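Local atomic coordinates of protein Amuc_1100 (PDB entry 6KNY), a protein that is of unknown function and belongs to the membrane of Akkermansia muciniphila, where a transmembrane helix probably holds it. Residues C137-P148 against P174-S185. Residues are numbered along the deposited sequence; the frame is centred on the assembly and turned at random.
Sequences CGLSKFIKVYRP and PLEIAFQGDRES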
loop_
_atom_site.group_PDB
_atom_site.type_symbol
_atom_site.label_atom_id
_atom_site.label_comp_id
_atom_site.label_asym_id
_atom_site.label_seq_id
_atom_site.Cartn_x
_atom_site.Cartn_y
_atom_site.Cartn_z
ATOM N N CYS A 137 2.852 13.283 -6.099
ATOM C CA CYS A 137 2.023 14.369 -5.598
ATOM C C CYS A 137 2.811 15.574 -5.106
ATOM O O CYS A 137 2.196 16.556 -4.685
ATOM C CB CYS A 137 1.110 13.856 -4.480
ATOM S SG CYS A 137 -0.121 12.685 -5.103
ATOM N N GLY A 138 4.142 15.547 -5.164
ATOM C CA GLY A 138 4.915 16.695 -4.721
ATOM C C GLY A 138 5.186 16.733 -3.236
ATOM O O GLY A 138 5.438 17.815 -2.682
ATOM N N LEU A 139 5.115 15.583 -2.562
ATOM C CA LEU A 139 5.388 15.521 -1.133
ATOM C C LEU A 139 6.868 15.760 -0.879
ATOM O O LEU A 139 7.700 15.649 -1.777
ATOM C CB LEU A 139 4.998 14.156 -0.571
ATOM C CG LEU A 139 3.523 13.776 -0.693
ATOM C CD1 LEU A 139 3.337 12.290 -0.438
ATOM C CD2 LEU A 139 2.661 14.620 0.256
ATOM N N SER A 140 7.215 16.037 0.375
ATOM C CA SER A 140 8.621 16.243 0.685
ATOM C C SER A 140 9.272 15.061 1.387
ATOM O O SER A 140 10.496 14.905 1.295
ATOM C CB SER A 140 8.799 17.507 1.534
ATOM O OG SER A 140 8.298 17.277 2.831
ATOM N N LYS A 141 8.505 14.249 2.116
ATOM C CA LYS A 141 9.069 13.094 2.805
ATOM C C LYS A 141 8.019 12.005 2.936
ATOM O O LYS A 141 6.846 12.295 3.180
ATOM C CB LYS A 141 9.583 13.429 4.216
ATOM C CG LYS A 141 10.097 14.840 4.424
ATOM C CD LYS A 141 10.714 15.004 5.790
ATOM C CE LYS A 141 11.289 16.402 5.936
ATOM N NZ LYS A 141 11.862 16.641 7.282
ATOM N N PHE A 142 8.460 10.760 2.775
ATOM C CA PHE A 142 7.754 9.589 3.283
ATOM C C PHE A 142 8.345 9.269 4.650
ATOM O O PHE A 142 9.564 9.089 4.777
ATOM C CB PHE A 142 7.905 8.384 2.352
ATOM C CG PHE A 142 7.145 8.500 1.061
ATOM C CD1 PHE A 142 5.761 8.430 1.048
ATOM C CD2 PHE A 142 7.819 8.644 -0.150
ATOM C CE1 PHE A 142 5.052 8.520 -0.152
ATOM C CE2 PHE A 142 7.121 8.735 -1.347
ATOM C CZ PHE A 142 5.738 8.672 -1.352
ATOM N N ILE A 143 7.503 9.227 5.673
ATOM C CA ILE A 143 7.969 9.049 7.040
ATOM C C ILE A 143 7.869 7.591 7.473
ATOM O O ILE A 143 8.763 7.071 8.143
ATOM C CB ILE A 143 7.175 9.979 7.987
ATOM C CG1 ILE A 143 7.441 11.438 7.632
ATOM C CG2 ILE A 143 7.537 9.696 9.471
ATOM C CD1 ILE A 143 6.537 12.432 8.354
ATOM N N LYS A 144 6.792 6.909 7.087
ATOM C CA LYS A 144 6.659 5.513 7.474
ATOM C C LYS A 144 5.630 4.833 6.577
ATOM O O LYS A 144 4.660 5.458 6.141
ATOM C CB LYS A 144 6.301 5.395 8.968
ATOM C CG LYS A 144 4.840 5.373 9.352
ATOM C CD LYS A 144 4.722 5.092 10.870
ATOM C CE LYS A 144 3.267 5.064 11.375
ATOM N NZ LYS A 144 3.128 5.319 12.859
ATOM N N VAL A 145 5.899 3.571 6.249
ATOM C CA VAL A 145 4.902 2.657 5.706
ATOM C C VAL A 145 4.910 1.468 6.648
ATOM O O VAL A 145 5.865 0.682 6.657
ATOM C CB VAL A 145 5.193 2.224 4.264
ATOM C CG1 VAL A 145 4.075 1.304 3.768
ATOM C CG2 VAL A 145 5.333 3.448 3.359
ATOM N N TYR A 146 3.862 1.333 7.447
ATOM C CA TYR A 146 3.808 0.325 8.493
ATOM C C TYR A 146 2.660 -0.629 8.193
ATOM O O TYR A 146 1.523 -0.188 7.995
ATOM C CB TYR A 146 3.624 0.977 9.861
ATOM C CG TYR A 146 3.162 -0.003 10.904
ATOM C CD1 TYR A 146 4.024 -0.980 11.398
ATOM C CD2 TYR A 146 1.863 0.036 11.385
ATOM C CE1 TYR A 146 3.594 -1.894 12.347
ATOM C CE2 TYR A 146 1.428 -0.871 12.336
ATOM C CZ TYR A 146 2.299 -1.829 12.811
ATOM O OH TYR A 146 1.874 -2.719 13.752
ATOM N N ARG A 147 2.967 -1.924 8.161
ATOM C CA ARG A 147 2.024 -2.944 7.711
ATOM C C ARG A 147 1.992 -4.087 8.715
ATOM O O ARG A 147 2.925 -4.908 8.750
ATOM C CB ARG A 147 2.411 -3.446 6.324
ATOM C CG ARG A 147 1.581 -4.616 5.788
ATOM C CD ARG A 147 2.425 -5.473 4.809
ATOM N NE ARG A 147 3.370 -6.327 5.534
ATOM C CZ ARG A 147 3.130 -7.587 5.885
ATOM N NH1 ARG A 147 1.994 -8.182 5.521
ATOM N NH2 ARG A 147 4.037 -8.261 6.578
ATOM N N PRO A 148 0.948 -4.178 9.546
ATOM C CA PRO A 148 0.821 -5.335 10.446
ATOM C C PRO A 148 0.747 -6.639 9.664
ATOM O O PRO A 148 0.220 -6.690 8.551
ATOM C CB PRO A 148 -0.491 -5.068 11.199
ATOM C CG PRO A 148 -0.711 -3.561 11.109
ATOM C CD PRO A 148 -0.054 -3.130 9.802
ATOM N N PRO A 174 -4.671 -4.272 6.924
ATOM C CA PRO A 174 -4.348 -2.959 7.504
ATOM C C PRO A 174 -2.980 -2.460 7.085
ATOM O O PRO A 174 -2.055 -3.244 6.840
ATOM C CB PRO A 174 -4.394 -3.220 9.015
ATOM C CG PRO A 174 -3.981 -4.663 9.130
ATOM C CD PRO A 174 -4.549 -5.364 7.908
ATOM N N LEU A 175 -2.869 -1.134 6.980
ATOM C CA LEU A 175 -1.571 -0.478 6.920
ATOM C C LEU A 175 -1.716 0.977 7.337
ATOM O O LEU A 175 -2.817 1.545 7.345
ATOM C CB LEU A 175 -0.956 -0.567 5.523
ATOM C CG LEU A 175 -1.689 0.163 4.409
ATOM C CD1 LEU A 175 -0.653 0.767 3.443
ATOM C CD2 LEU A 175 -2.623 -0.827 3.670
ATOM N N GLU A 176 -0.577 1.585 7.649
ATOM C CA GLU A 176 -0.503 2.996 7.999
ATOM C C GLU A 176 0.565 3.642 7.140
ATOM O O GLU A 176 1.634 3.064 6.939
ATOM C CB GLU A 176 -0.116 3.212 9.472
ATOM C CG GLU A 176 -0.956 2.490 10.500
ATOM C CD GLU A 176 -0.446 2.768 11.923
ATOM O OE1 GLU A 176 0.319 3.743 12.108
ATOM O OE2 GLU A 176 -0.790 2.000 12.844
ATOM N N ILE A 177 0.302 4.853 6.677
ATOM C CA ILE A 177 1.298 5.631 5.957
ATOM C C ILE A 177 1.383 7.011 6.592
ATOM O O ILE A 177 0.357 7.634 6.891
ATOM C CB ILE A 177 0.976 5.733 4.458
ATOM C CG1 ILE A 177 0.788 4.330 3.866
ATOM C CG2 ILE A 177 2.078 6.498 3.739
ATOM C CD1 ILE A 177 0.628 4.315 2.357
ATOM N N ALA A 178 2.608 7.472 6.821
ATOM C CA ALA A 178 2.874 8.811 7.311
ATOM C C ALA A 178 3.723 9.517 6.266
ATOM O O ALA A 178 4.682 8.934 5.737
ATOM C CB ALA A 178 3.593 8.769 8.663
ATOM N N PHE A 179 3.351 10.750 5.943
ATOM C CA PHE A 179 4.119 11.547 4.999
ATOM C C PHE A 179 3.924 13.007 5.361
ATOM O O PHE A 179 3.141 13.342 6.258
ATOM C CB PHE A 179 3.710 11.290 3.543
ATOM C CG PHE A 179 2.227 11.416 3.288
ATOM C CD1 PHE A 179 1.650 12.647 3.031
ATOM C CD2 PHE A 179 1.415 10.292 3.290
ATOM C CE1 PHE A 179 0.282 12.759 2.782
ATOM C CE2 PHE A 179 0.056 10.385 3.043
ATOM C CZ PHE A 179 -0.518 11.628 2.790
ATOM N N GLN A 180 4.647 13.874 4.656
ATOM C CA GLN A 180 4.519 15.299 4.895
ATOM C C GLN A 180 4.876 16.062 3.633
ATOM O O GLN A 180 5.654 15.594 2.799
ATOM C CB GLN A 180 5.389 15.754 6.083
ATOM C CG GLN A 180 6.865 15.867 5.814
ATOM C CD GLN A 180 7.558 16.842 6.785
ATOM O OE1 GLN A 180 7.345 18.054 6.723
ATOM N NE2 GLN A 180 8.375 16.307 7.685
ATOM N N GLY A 181 4.287 17.243 3.502
ATOM C CA GLY A 181 4.542 18.101 2.362
ATOM C C GLY A 181 3.763 19.378 2.542
ATOM O O GLY A 181 3.121 19.594 3.577
ATOM N N ASP A 182 3.839 20.239 1.524
ATOM C CA ASP A 182 3.060 21.468 1.569
ATOM C C ASP A 182 1.576 21.118 1.473
ATOM O O ASP A 182 1.206 19.991 1.122
ATOM C CB ASP A 182 3.489 22.414 0.444
ATOM C CG ASP A 182 2.956 21.993 -0.914
ATOM O OD1 ASP A 182 3.313 20.894 -1.384
ATOM O OD2 ASP A 182 2.154 22.748 -1.499
ATOM N N ARG A 183 0.722 22.096 1.810
ATOM C CA ARG A 183 -0.723 21.858 1.835
ATOM C C ARG A 183 -1.223 21.312 0.502
ATOM O O ARG A 183 -2.087 20.420 0.464
ATOM C CB ARG A 183 -1.465 23.148 2.203
ATOM N N GLU A 184 -0.647 21.790 -0.605
ATOM C CA GLU A 184 -1.116 21.378 -1.923
ATOM C C GLU A 184 -0.776 19.920 -2.207
ATOM O O GLU A 184 -1.599 19.190 -2.772
ATOM C CB GLU A 184 -0.526 22.288 -3.003
ATOM N N SER A 185 0.425 19.471 -1.828
ATOM C CA SER A 185 0.796 18.081 -2.094
ATOM C C SER A 185 -0.002 17.109 -1.230
ATOM O O SER A 185 -0.301 15.987 -1.660
ATOM C CB SER A 185 2.294 17.877 -1.863
ATOM O OG SER A 185 2.667 18.173 -0.529
HETATM O O HOH W 1 5.772 19.244 -0.443
#
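Two classic beta bulges shape the antiparallel pairing of residues 140-146 with 176-180, each hung on one carbonyl. Gln180 O accepts Ser140 N in its carbonyl plane at 2.9 Å and Lys141 N tilted from it, while Ser140 OG reaches the same oxygen from above the plane (3.1 Å). At the second bulge, Ile143 N (2.8 Å) and Lys144 N meet Ala178 O from the same face. Beyond it Tyr146 N donates to Glu176 O almost straight, at 175°.

Alternation gives this sheet, which strand 265-276 continues beyond strand 170-181, two unlike faces. Phe142, Val145, Ile177 and Phe179 form the apolar one, where Phe142 and Ile177 meet helix 117-134. Leu139 CD2 lies 3.6 Å from Phe179 CD1; chi1 of 52° sets Phe179 CG between backbone N and carbonyl carbon, turning the ring to Leu139.

On the other face Lys141 runs alongside Gln180; Gln264 bonds both Ser140 OG and Gln180 OE1. Ala178, only a methyl, lets Lys144 CG lie against it. The extended Glu176 sets OE1 3.3 Å from Lys144 NZ, a salt bridge whose hydrogen bond is weak; NZ also bonds Gln268. Glu176 CG meets the Tyr146 ring at its edge. An alanine replacing Glu176 would probably cost Lys144 its charged mate and uncover that edge.

Glycine suits position Gly181, where a side chain would strike Ser185 OG; Asp182 then N-caps helix 183-194, accepting from Ser185 N and Glu184 N.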